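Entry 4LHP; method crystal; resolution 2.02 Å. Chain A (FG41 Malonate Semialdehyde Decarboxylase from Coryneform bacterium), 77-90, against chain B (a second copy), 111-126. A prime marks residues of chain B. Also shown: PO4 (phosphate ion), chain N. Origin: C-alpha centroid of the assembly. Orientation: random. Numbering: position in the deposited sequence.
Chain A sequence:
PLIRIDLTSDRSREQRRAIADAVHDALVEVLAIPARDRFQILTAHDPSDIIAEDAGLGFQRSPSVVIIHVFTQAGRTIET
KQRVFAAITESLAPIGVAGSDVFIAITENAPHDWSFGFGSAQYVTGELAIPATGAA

Chain A (77-90) TIETKQRVFAAITE
Chain B (111-126) PHDWSFGFGSAQYVTG

Residues 78-90 of chain A form a regular helix, phi/psi near -64/-41, with i to i+4 N-to-O distances such as Phe85 N to Lys81 O of 3.0 Å. Thr77 (chi1 p) caps its start: Thr80 N donates to Thr77 OG1 at 3.0 Å. From His112′ to Gly119′ chain B runs alongside the helix in the same sense as the helix, then doubles back through Ala121′ to Val124′ toward Ile78; along the way it is loop, a short strand at 114′-115′, a type I' turn from Gly117′ to Ser120′, and a weakly bonded helix near 122′-125′. CA separations set the register: Ile78-His112′ 6.1 Å, Lys81-Asp113′ 7.2 Å, Gln82-Ala121′ 6.1 Å and Ala86-Gly119′ 3.8 Å. Together the stretches bury 637 Å².

Phe85 (m, chi2 -34°) has 101 Å² of its surface covered by the chain B stretch, the most of any residue on the helix. Ser115′ CB lies over one ring face, 3.8 Å from the centroid and 20° off the normal, while Ala121′ CB meets the edge, 3.7 Å from Phe85 CD2. Near the helix start, an extended Lys81 (m, t, t, t) carries NZ to Asp113′ OD1 at 2.8 Å, a hydrogen-bonded salt bridge. Ile78 (m, t) sets CG1 over the His112′ ring (chi1 p, chi2 -102°), 3.7 Å from its centroid.

The tightest backbone approach suits small residues. Gly119′ has phi/psi 63/26, and an ideal CB there would sit 3.1 Å from Ala86 CA; Ala86 CB itself is 3.5 Å from Gly119′ O. Thr89 (m) turns OG1 back to donate to Phe85 O at 2.7 Å, leaving OG1 3.3 Å from Gly119′ CA.

Waters fill the polar gaps. One donates to Ile78 O (2.9 Å) and His112′ O (3.1 Å); another donates to Gln82 O (2.8 Å) and Gly119′ O (3.0 Å). A third donates to Thr89 OG1 (2.8 Å) and Ser115′ OG (2.9 Å) and accepts from Gly119′ N (3.0 Å).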

ATOM      1  N   THR A  77      -7.205  14.115 -14.619  1.00 24.76           N
ATOM      2  CA  THR A  77      -8.488  13.820 -15.233  1.00 20.83           C
ATOM      3  C   THR A  77      -8.623  12.339 -15.529  1.00 28.72           C
ATOM      4  O   THR A  77      -7.633  11.599 -15.579  1.00 27.47           O
ATOM      5  CB  THR A  77      -8.686  14.572 -16.561  1.00 28.11           C
ATOM      6  OG1 THR A  77      -7.754  14.085 -17.533  1.00 25.97           O
ATOM      7  CG2 THR A  77      -8.495  16.060 -16.375  1.00 36.21           C
ATOM      8  N   ILE A  78      -9.868  11.926 -15.727  1.00 32.20           N
ATOM      9  CA  ILE A  78     -10.197  10.566 -16.117  1.00 30.39           C
ATOM     10  C   ILE A  78      -9.500  10.174 -17.419  1.00 23.83           C
ATOM     11  O   ILE A  78      -9.053   9.035 -17.569  1.00 26.30           O
ATOM     12  CB  ILE A  78     -11.724  10.419 -16.260  1.00 26.89           C
ATOM     13  CG1 ILE A  78     -12.369  10.443 -14.863  1.00 30.14           C
ATOM     14  CG2 ILE A  78     -12.109   9.154 -17.089  1.00 30.50           C
ATOM     15  CD1 ILE A  78     -13.782   9.831 -14.793  1.00 25.63           C
ATOM     16  N   GLU A  79      -9.389  11.120 -18.349  1.00 24.85           N
ATOM     17  CA  GLU A  79      -8.766  10.849 -19.644  1.00 30.22           C
ATOM     18  C   GLU A  79      -7.249  10.701 -19.516  1.00 29.45           C
ATOM     19  O   GLU A  79      -6.633   9.882 -20.201  1.00 28.88           O
ATOM     20  CB  GLU A  79      -9.103  11.961 -20.641  1.00 20.00           C
ATOM     21  N   THR A  80      -6.651  11.508 -18.646  1.00 19.38           N
ATOM     22  CA  THR A  80      -5.219  11.425 -18.378  1.00 23.96           C
ATOM     23  C   THR A  80      -4.862  10.063 -17.796  1.00 21.21           C
ATOM     24  O   THR A  80      -3.853   9.463 -18.164  1.00 18.41           O
ATOM     25  CB  THR A  80      -4.771  12.525 -17.398  1.00 27.12           C
ATOM     26  OG1 THR A  80      -4.516  13.738 -18.118  1.00 28.19           O
ATOM     27  CG2 THR A  80      -3.505  12.112 -16.654  1.00 30.57           C
ATOM     28  N   LYS A  81      -5.697   9.584 -16.881  1.00 24.47           N
ATOM     29  CA  LYS A  81      -5.481   8.289 -16.251  1.00 21.57           C
ATOM     30  C   LYS A  81      -5.567   7.164 -17.280  1.00 24.78           C
ATOM     31  O   LYS A  81      -4.804   6.199 -17.226  1.00 23.49           O
ATOM     32  CB  LYS A  81      -6.502   8.076 -15.133  1.00 17.23           C
ATOM     33  CG  LYS A  81      -6.317   9.034 -13.968  1.00 19.57           C
ATOM     34  CD  LYS A  81      -7.413   8.897 -12.927  1.00 22.17           C
ATOM     35  CE  LYS A  81      -7.116   9.762 -11.712  1.00 20.16           C
ATOM     36  NZ  LYS A  81      -8.244   9.788 -10.739  1.00 18.93           N
ATOM     37  N   GLN A  82      -6.498   7.292 -18.220  1.00 22.97           N
ATOM     38  CA  GLN A  82      -6.607   6.325 -19.302  1.00 24.12           C
ATOM     39  C   GLN A  82      -5.317   6.320 -20.119  1.00 29.30           C
ATOM     40  O   GLN A  82      -4.793   5.260 -20.460  1.00 26.13           O
ATOM     41  CB  GLN A  82      -7.810   6.641 -20.192  1.00 20.98           C
ATOM     42  CG  GLN A  82      -9.149   6.379 -19.523  1.00 24.73           C
ATOM     43  CD  GLN A  82     -10.321   6.525 -20.475  1.00 31.21           C
ATOM     44  OE1 GLN A  82     -10.942   7.585 -20.556  1.00 35.21           O
ATOM     45  NE2 GLN A  82     -10.633   5.456 -21.198  1.00 34.41           N
ATOM     46  N   ARG A  83      -4.807   7.510 -20.423  1.00 23.82           N
ATOM     47  CA  ARG A  83      -3.539   7.637 -21.133  1.00 23.42           C
ATOM     48  C   ARG A  83      -2.395   6.989 -20.354  1.00 24.71           C
ATOM     49  O   ARG A  83      -1.500   6.391 -20.951  1.00 22.62           O
ATOM     50  CB  ARG A  83      -3.223   9.110 -21.406  1.00 27.22           C
ATOM     51  CG  ARG A  83      -3.909   9.670 -22.645  1.00 29.67           C
ATOM     52  CD  ARG A  83      -3.720  11.177 -22.758  1.00 33.55           C
ATOM     53  NE  ARG A  83      -2.310  11.565 -22.735  1.00 36.27           N
ATOM     54  CZ  ARG A  83      -1.818  12.615 -22.077  1.00 43.22           C
ATOM     55  NH1 ARG A  83      -2.608  13.410 -21.367  1.00 42.55           N
ATOM     56  NH2 ARG A  83      -0.520  12.872 -22.126  1.00 43.41           N
ATOM     57  N   VAL A  84      -2.422   7.107 -19.028  1.00 27.09           N
ATOM     58  CA  VAL A  84      -1.396   6.489 -18.187  1.00 26.23           C
ATOM     59  C   VAL A  84      -1.448   4.967 -18.295  1.00 27.36           C
ATOM     60  O   VAL A  84      -0.424   4.319 -18.515  1.00 23.92           O
ATOM     61  CB  VAL A  84      -1.540   6.891 -16.697  1.00 31.48           C
ATOM     62  CG1 VAL A  84      -0.708   5.968 -15.802  1.00 23.44           C
ATOM     63  CG2 VAL A  84      -1.136   8.345 -16.489  1.00 20.62           C
ATOM     64  N   PHE A  85      -2.638   4.398 -18.132  1.00 25.03           N
ATOM     65  CA  PHE A  85      -2.804   2.949 -18.200  1.00 27.53           C
ATOM     66  C   PHE A  85      -2.279   2.413 -19.530  1.00 22.72           C
ATOM     67  O   PHE A  85      -1.563   1.413 -19.571  1.00 22.30           O
ATOM     68  CB  PHE A  85      -4.278   2.564 -18.054  1.00 21.29           C
ATOM     69  CG  PHE A  85      -4.895   2.971 -16.743  1.00 24.22           C
ATOM     70  CD1 PHE A  85      -4.157   2.966 -15.572  1.00 20.41           C
ATOM     71  CD2 PHE A  85      -6.224   3.349 -16.687  1.00 19.91           C
ATOM     72  CE1 PHE A  85      -4.737   3.337 -14.370  1.00 29.26           C
ATOM     73  CE2 PHE A  85      -6.808   3.722 -15.493  1.00 19.85           C
ATOM     74  CZ  PHE A  85      -6.066   3.715 -14.332  1.00 13.97           C
ATOM     75  N   ALA A  86      -2.643   3.090 -20.615  1.00 25.94           N
ATOM     76  CA  ALA A  86      -2.293   2.633 -21.954  1.00 32.01           C
ATOM     77  C   ALA A  86      -0.805   2.809 -22.244  1.00 30.95           C
ATOM     78  O   ALA A  86      -0.184   1.947 -22.863  1.00 21.82           O
ATOM     79  CB  ALA A  86      -3.129   3.366 -22.995  1.00 26.46           C
ATOM     80  N   ALA A  87      -0.229   3.919 -21.796  1.00 28.40           N
ATOM     81  CA  ALA A  87       1.186   4.178 -22.042  1.00 29.80           C
ATOM     82  C   ALA A  87       2.037   3.157 -21.300  1.00 32.56           C
ATOM     83  O   ALA A  87       2.991   2.605 -21.850  1.00 22.72           O
ATOM     84  CB  ALA A  87       1.551   5.586 -21.614  1.00 24.76           C
ATOM     85  N   ILE A  88       1.680   2.910 -20.045  1.00 23.60           N
ATOM     86  CA  ILE A  88       2.384   1.936 -19.224  1.00 28.97           C
ATOM     87  C   ILE A  88       2.371   0.556 -19.870  1.00 20.90           C
ATOM     88  O   ILE A  88       3.415  -0.071 -20.033  1.00 26.03           O
ATOM     89  CB  ILE A  88       1.762   1.846 -17.816  1.00 25.35           C
ATOM     90  CG1 ILE A  88       2.134   3.085 -16.999  1.00 19.59           C
ATOM     91  CG2 ILE A  88       2.231   0.584 -17.100  1.00 19.01           C
ATOM     92  CD1 ILE A  88       1.371   3.217 -15.697  1.00 20.41           C
ATOM     93  N   THR A  89       1.187   0.086 -20.246  1.00 22.10           N
ATOM     94  CA  THR A  89       1.045  -1.273 -20.760  1.00 28.41           C
ATOM     95  C   THR A  89       1.703  -1.421 -22.126  1.00 24.69           C
ATOM     96  O   THR A  89       2.249  -2.482 -22.443  1.00 26.20           O
ATOM     97  CB  THR A  89      -0.437  -1.697 -20.830  1.00 23.20           C
ATOM     98  OG1 THR A  89      -1.114  -1.273 -19.640  1.00 23.56           O
ATOM     99  CG2 THR A  89      -0.559  -3.205 -20.954  1.00 29.85           C
ATOM    100  N   GLU A  90       1.669  -0.361 -22.927  1.00 28.90           N
ATOM    101  CA  GLU A  90       2.299  -0.401 -24.240  1.00 30.34           C
ATOM    102  C   GLU A  90       3.823  -0.423 -24.124  1.00 34.05           C
ATOM    103  O   GLU A  90       4.508  -1.012 -24.966  1.00 30.78           O
ATOM    104  CB  GLU A  90       1.840   0.772 -25.106  1.00 31.54           C
ATOM    105  CG  GLU A  90       0.408   0.673 -25.542  1.00 38.17           C
ATOM    106  CD  GLU A  90       0.023   1.813 -26.459  1.00 43.74           C
ATOM    107  OE1 GLU A  90       0.942   2.474 -26.997  1.00 45.78           O
ATOM    108  OE2 GLU A  90      -1.190   2.061 -26.637  1.00 43.75           O
TER
ATOM    109  N   PRO B 111     -13.817   4.310  -9.812  1.00 17.82           N
ATOM    110  CA  PRO B 111     -13.863   3.360 -10.929  1.00 21.59           C
ATOM    111  C   PRO B 111     -12.822   3.649 -12.005  1.00 17.37           C
ATOM    112  O   PRO B 111     -12.241   2.721 -12.568  1.00 21.30           O
ATOM    113  CB  PRO B 111     -15.271   3.564 -11.489  1.00 21.56           C
ATOM    114  CG  PRO B 111     -16.069   3.982 -10.315  1.00 17.36           C
ATOM    115  CD  PRO B 111     -15.154   4.843  -9.498  1.00 18.54           C
ATOM    116  N   HIS B 112     -12.593   4.927 -12.283  1.00 17.47           N
ATOM    117  CA  HIS B 112     -11.632   5.327 -13.306  1.00 20.01           C
ATOM    118  C   HIS B 112     -10.187   5.202 -12.822  1.00 18.71           C
ATOM    119  O   HIS B 112      -9.258   5.601 -13.523  1.00 19.88           O
ATOM    120  CB  HIS B 112     -11.903   6.762 -13.764  1.00 17.47           C
ATOM    121  CG  HIS B 112     -12.072   7.734 -12.637  1.00 27.95           C
ATOM    122  ND1 HIS B 112     -13.307   8.179 -12.220  1.00 22.63           N
ATOM    123  CD2 HIS B 112     -11.163   8.342 -11.839  1.00 26.40           C
ATOM    124  CE1 HIS B 112     -13.154   9.023 -11.217  1.00 23.09           C
ATOM    125  NE2 HIS B 112     -11.862   9.140 -10.964  1.00 19.46           N
ATOM    126  N   ASP B 113     -10.003   4.646 -11.628  1.00 17.02           N
ATOM    127  CA  ASP B 113      -8.669   4.435 -11.080  1.00 15.13           C
ATOM    128  C   ASP B 113      -8.220   2.985 -11.244  1.00 17.46           C
ATOM    129  O   ASP B 113      -7.318   2.536 -10.537  1.00 13.25           O
ATOM    130  CB  ASP B 113      -8.640   4.805  -9.592  1.00 20.38           C
ATOM    131  CG  ASP B 113      -8.852   6.289  -9.349  1.00 16.45           C
ATOM    132  OD1 ASP B 113      -8.240   7.104 -10.069  1.00 15.23           O
ATOM    133  OD2 ASP B 113      -9.630   6.641  -8.437  1.00 19.87           O
ATOM    134  N   TRP B 114      -8.842   2.256 -12.171  1.00 16.66           N
ATOM    135  CA  TRP B 114      -8.550   0.833 -12.338  1.00 13.99           C
ATOM    136  C   TRP B 114      -8.302   0.416 -13.787  1.00 20.51           C
ATOM    137  O   TRP B 114      -9.119   0.677 -14.671  1.00 22.48           O
ATOM    138  CB  TRP B 114      -9.699  -0.011 -11.785  1.00 17.60           C
ATOM    139  CG  TRP B 114      -9.952   0.194 -10.333  1.00 18.96           C
ATOM    140  CD1 TRP B 114     -10.840   1.065  -9.770  1.00 20.81           C
ATOM    141  CD2 TRP B 114      -9.310  -0.483  -9.248  1.00 25.41           C
ATOM    142  NE1 TRP B 114     -10.790   0.969  -8.399  1.00 21.05           N
ATOM    143  CE2 TRP B 114      -9.859   0.026  -8.053  1.00 24.53           C
ATOM    144  CE3 TRP B 114      -8.323  -1.472  -9.169  1.00 24.22           C
ATOM    145  CZ2 TRP B 114      -9.455  -0.419  -6.797  1.00 21.78           C
ATOM    146  CZ3 TRP B 114      -7.922  -1.911  -7.921  1.00 19.66           C
ATOM    147  CH2 TRP B 114      -8.487  -1.386  -6.752  1.00 22.32           C
ATOM    148  N   SER B 115      -7.169  -0.243 -14.011  1.00 17.75           N
ATOM    149  CA  SER B 115      -6.915  -0.953 -15.258  1.00 17.44           C
ATOM    150  C   SER B 115      -6.727  -2.432 -14.948  1.00 21.09           C
ATOM    151  O   SER B 115      -5.841  -2.802 -14.178  1.00 18.04           O
ATOM    152  CB  SER B 115      -5.665  -0.411 -15.949  1.00 19.23           C
ATOM    153  OG  SER B 115      -5.456  -1.059 -17.192  1.00 26.05           O
ATOM    154  N   PHE B 116      -7.567  -3.275 -15.543  1.00 17.16           N
ATOM    155  CA  PHE B 116      -7.495  -4.715 -15.312  1.00 17.60           C
ATOM    156  C   PHE B 116      -6.631  -5.408 -16.361  1.00 15.35           C
ATOM    157  O   PHE B 116      -6.532  -6.634 -16.379  1.00 19.74           O
ATOM    158  CB  PHE B 116      -8.899  -5.326 -15.301  1.00 17.42           C
ATOM    159  CG  PHE B 116      -9.733  -4.906 -14.124  1.00 17.19           C
ATOM    160  CD1 PHE B 116      -9.822  -5.708 -13.003  1.00 16.98           C
ATOM    161  CD2 PHE B 116     -10.428  -3.709 -14.140  1.00 29.46           C
ATOM    162  CE1 PHE B 116     -10.589  -5.325 -11.920  1.00 23.42           C
ATOM    163  CE2 PHE B 116     -11.195  -3.322 -13.058  1.00 26.50           C
ATOM    164  CZ  PHE B 116     -11.275  -4.133 -11.947  1.00 24.25           C
ATOM    165  N   GLY B 117      -6.010  -4.616 -17.232  1.00 21.92           N
ATOM    166  CA  GLY B 117      -5.099  -5.137 -18.235  1.00 15.82           C
ATOM    167  C   GLY B 117      -5.310  -4.529 -19.610  1.00 17.84           C
ATOM    168  O   GLY B 117      -6.257  -3.777 -19.835  1.00 17.88           O
ATOM    169  N   PHE B 118      -4.405  -4.852 -20.529  1.00 21.42           N
ATOM    170  CA  PHE B 118      -4.529  -4.439 -21.923  1.00 22.19           C
ATOM    171  C   PHE B 118      -4.604  -2.922 -22.086  1.00 27.08           C
ATOM    172  O   PHE B 118      -5.160  -2.420 -23.063  1.00 29.45           O
ATOM    173  CB  PHE B 118      -5.752  -5.111 -22.547  1.00 26.53           C
ATOM    174  CG  PHE B 118      -5.805  -6.590 -22.307  1.00 20.26           C
ATOM    175  CD1 PHE B 118      -5.028  -7.455 -23.060  1.00 25.80           C
ATOM    176  CD2 PHE B 118      -6.616  -7.116 -21.317  1.00 20.78           C
ATOM    177  CE1 PHE B 118      -5.068  -8.818 -22.835  1.00 21.31           C
ATOM    178  CE2 PHE B 118      -6.658  -8.478 -21.085  1.00 24.26           C
ATOM    179  CZ  PHE B 118      -5.883  -9.330 -21.845  1.00 24.06           C
ATOM    180  N   GLY B 119      -4.032  -2.199 -21.128  1.00 24.12           N
ATOM    181  CA  GLY B 119      -3.948  -0.752 -21.205  1.00 25.64           C
ATOM    182  C   GLY B 119      -5.299  -0.068 -21.213  1.00 25.20           C
ATOM    183  O   GLY B 119      -5.432   1.041 -21.731  1.00 29.31           O
ATOM    184  N   SER B 120      -6.302  -0.719 -20.630  1.00 24.97           N
ATOM    185  CA  SER B 120      -7.663  -0.199 -20.650  1.00 26.02           C
ATOM    186  C   SER B 120      -8.235  -0.004 -19.245  1.00 26.54           C
ATOM    187  O   SER B 120      -7.973  -0.797 -18.343  1.00 25.16           O
ATOM    188  CB  SER B 120      -8.563  -1.151 -21.439  1.00 21.64           C
ATOM    189  OG  SER B 120      -9.909  -0.711 -21.428  1.00 29.13           O
ATOM    190  N   ALA B 121      -9.018   1.058 -19.070  1.00 21.76           N
ATOM    191  CA  ALA B 121      -9.752   1.279 -17.825  1.00 22.52           C
ATOM    192  C   ALA B 121     -11.170   0.744 -17.989  1.00 22.87           C
ATOM    193  O   ALA B 121     -12.034   1.417 -18.550  1.00 25.34           O
ATOM    194  CB  ALA B 121      -9.776   2.758 -17.475  1.00 22.05           C
ATOM    195  N   GLN B 122     -11.407  -0.462 -17.483  1.00 21.53           N
ATOM    196  CA  GLN B 122     -12.603  -1.223 -17.840  1.00 23.97           C
ATOM    197  C   GLN B 122     -13.927  -0.685 -17.292  1.00 27.77           C
ATOM    198  O   GLN B 122     -14.974  -0.914 -17.896  1.00 32.19           O
ATOM    199  CB  GLN B 122     -12.435  -2.693 -17.443  1.00 25.36           C
ATOM    200  CG  GLN B 122     -11.602  -3.496 -18.431  1.00 24.09           C
ATOM    201  CD  GLN B 122     -10.113  -3.300 -18.242  1.00 22.79           C
ATOM    202  OE1 GLN B 122      -9.674  -2.729 -17.246  1.00 18.91           O
ATOM    203  NE2 GLN B 122      -9.327  -3.774 -19.201  1.00 19.24           N
ATOM    204  N   TYR B 123     -13.902   0.015 -16.162  1.00 20.48           N
ATOM    205  CA  TYR B 123     -15.136   0.593 -15.633  1.00 24.41           C
ATOM    206  C   TYR B 123     -15.532   1.812 -16.462  1.00 22.09           C
ATOM    207  O   TYR B 123     -16.713   2.131 -16.585  1.00 22.70           O
ATOM    208  CB  TYR B 123     -14.997   0.986 -14.158  1.00 17.45           C
ATOM    209  CG  TYR B 123     -14.877  -0.179 -13.195  1.00 22.16           C
ATOM    210  CD1 TYR B 123     -15.908  -1.102 -13.054  1.00 19.65           C
ATOM    211  CD2 TYR B 123     -13.743  -0.342 -12.407  1.00 17.95           C
ATOM    212  CE1 TYR B 123     -15.804  -2.163 -12.168  1.00 23.46           C
ATOM    213  CE2 TYR B 123     -13.632  -1.400 -11.518  1.00 18.25           C
ATOM    214  CZ  TYR B 123     -14.666  -2.306 -11.403  1.00 26.66           C
ATOM    215  OH  TYR B 123     -14.563  -3.359 -10.520  1.00 21.62           O
ATOM    216  N   VAL B 124     -14.535   2.481 -17.035  1.00 23.88           N
ATOM    217  CA  VAL B 124     -14.765   3.682 -17.831  1.00 24.19           C
ATOM    218  C   VAL B 124     -15.323   3.351 -19.214  1.00 29.41           C
ATOM    219  O   VAL B 124     -16.148   4.089 -19.753  1.00 28.81           O
ATOM    220  CB  VAL B 124     -13.459   4.486 -18.022  1.00 24.78           C
ATOM    221  CG1 VAL B 124     -13.724   5.756 -18.819  1.00 24.99           C
ATOM    222  CG2 VAL B 124     -12.834   4.820 -16.678  1.00 24.44           C
ATOM    223  N   THR B 125     -14.867   2.242 -19.785  1.00 27.08           N
ATOM    224  CA  THR B 125     -15.233   1.873 -21.148  1.00 26.71           C
ATOM    225  C   THR B 125     -16.570   1.140 -21.216  1.00 26.44           C
ATOM    226  O   THR B 125     -17.110   0.924 -22.300  1.00 28.84           O
ATOM    227  CB  THR B 125     -14.164   0.958 -21.770  1.00 23.61           C
ATOM    228  OG1 THR B 125     -14.069  -0.254 -21.013  1.00 24.87           O
ATOM    229  CG2 THR B 125     -12.812   1.644 -21.793  1.00 18.27           C
ATOM    230  N   GLY B 126     -17.101   0.756 -20.059  1.00 27.00           N
ATOM    231  CA  GLY B 126     -18.314  -0.038 -20.009  1.00 24.15           C
ATOM    232  C   GLY B 126     -18.048  -1.530 -20.121  1.00 28.59           C
ATOM    233  O   GLY B 126     -18.950  -2.342 -19.916  1.00 28.64           O
TER
HETATM  234  P   PO4 N 201     -13.233  -2.355  -7.187  1.00 56.07           P
HETATM  235  O1  PO4 N 201     -12.702  -2.657  -5.809  1.00 41.74           O
HETATM  236  O2  PO4 N 201     -12.323  -2.950  -8.239  1.00 39.45           O
HETATM  237  O3  PO4 N 201     -14.616  -2.949  -7.322  1.00 54.65           O
HETATM  238  O4  PO4 N 201     -13.295  -0.858  -7.364  1.00 46.65           O
HETATM  239  O   HOH W   1      -9.414   6.399 -16.495  1.00 24.94           O
HETATM  240  O   HOH W   2      -9.274   3.000 -21.567  1.00 19.60           O
HETATM  241  O   HOH W   3      -6.924   3.501 -21.011  1.00 31.16           O
HETATM  242  O   HOH W   4      -3.226  -2.633 -18.295  1.00 17.88           O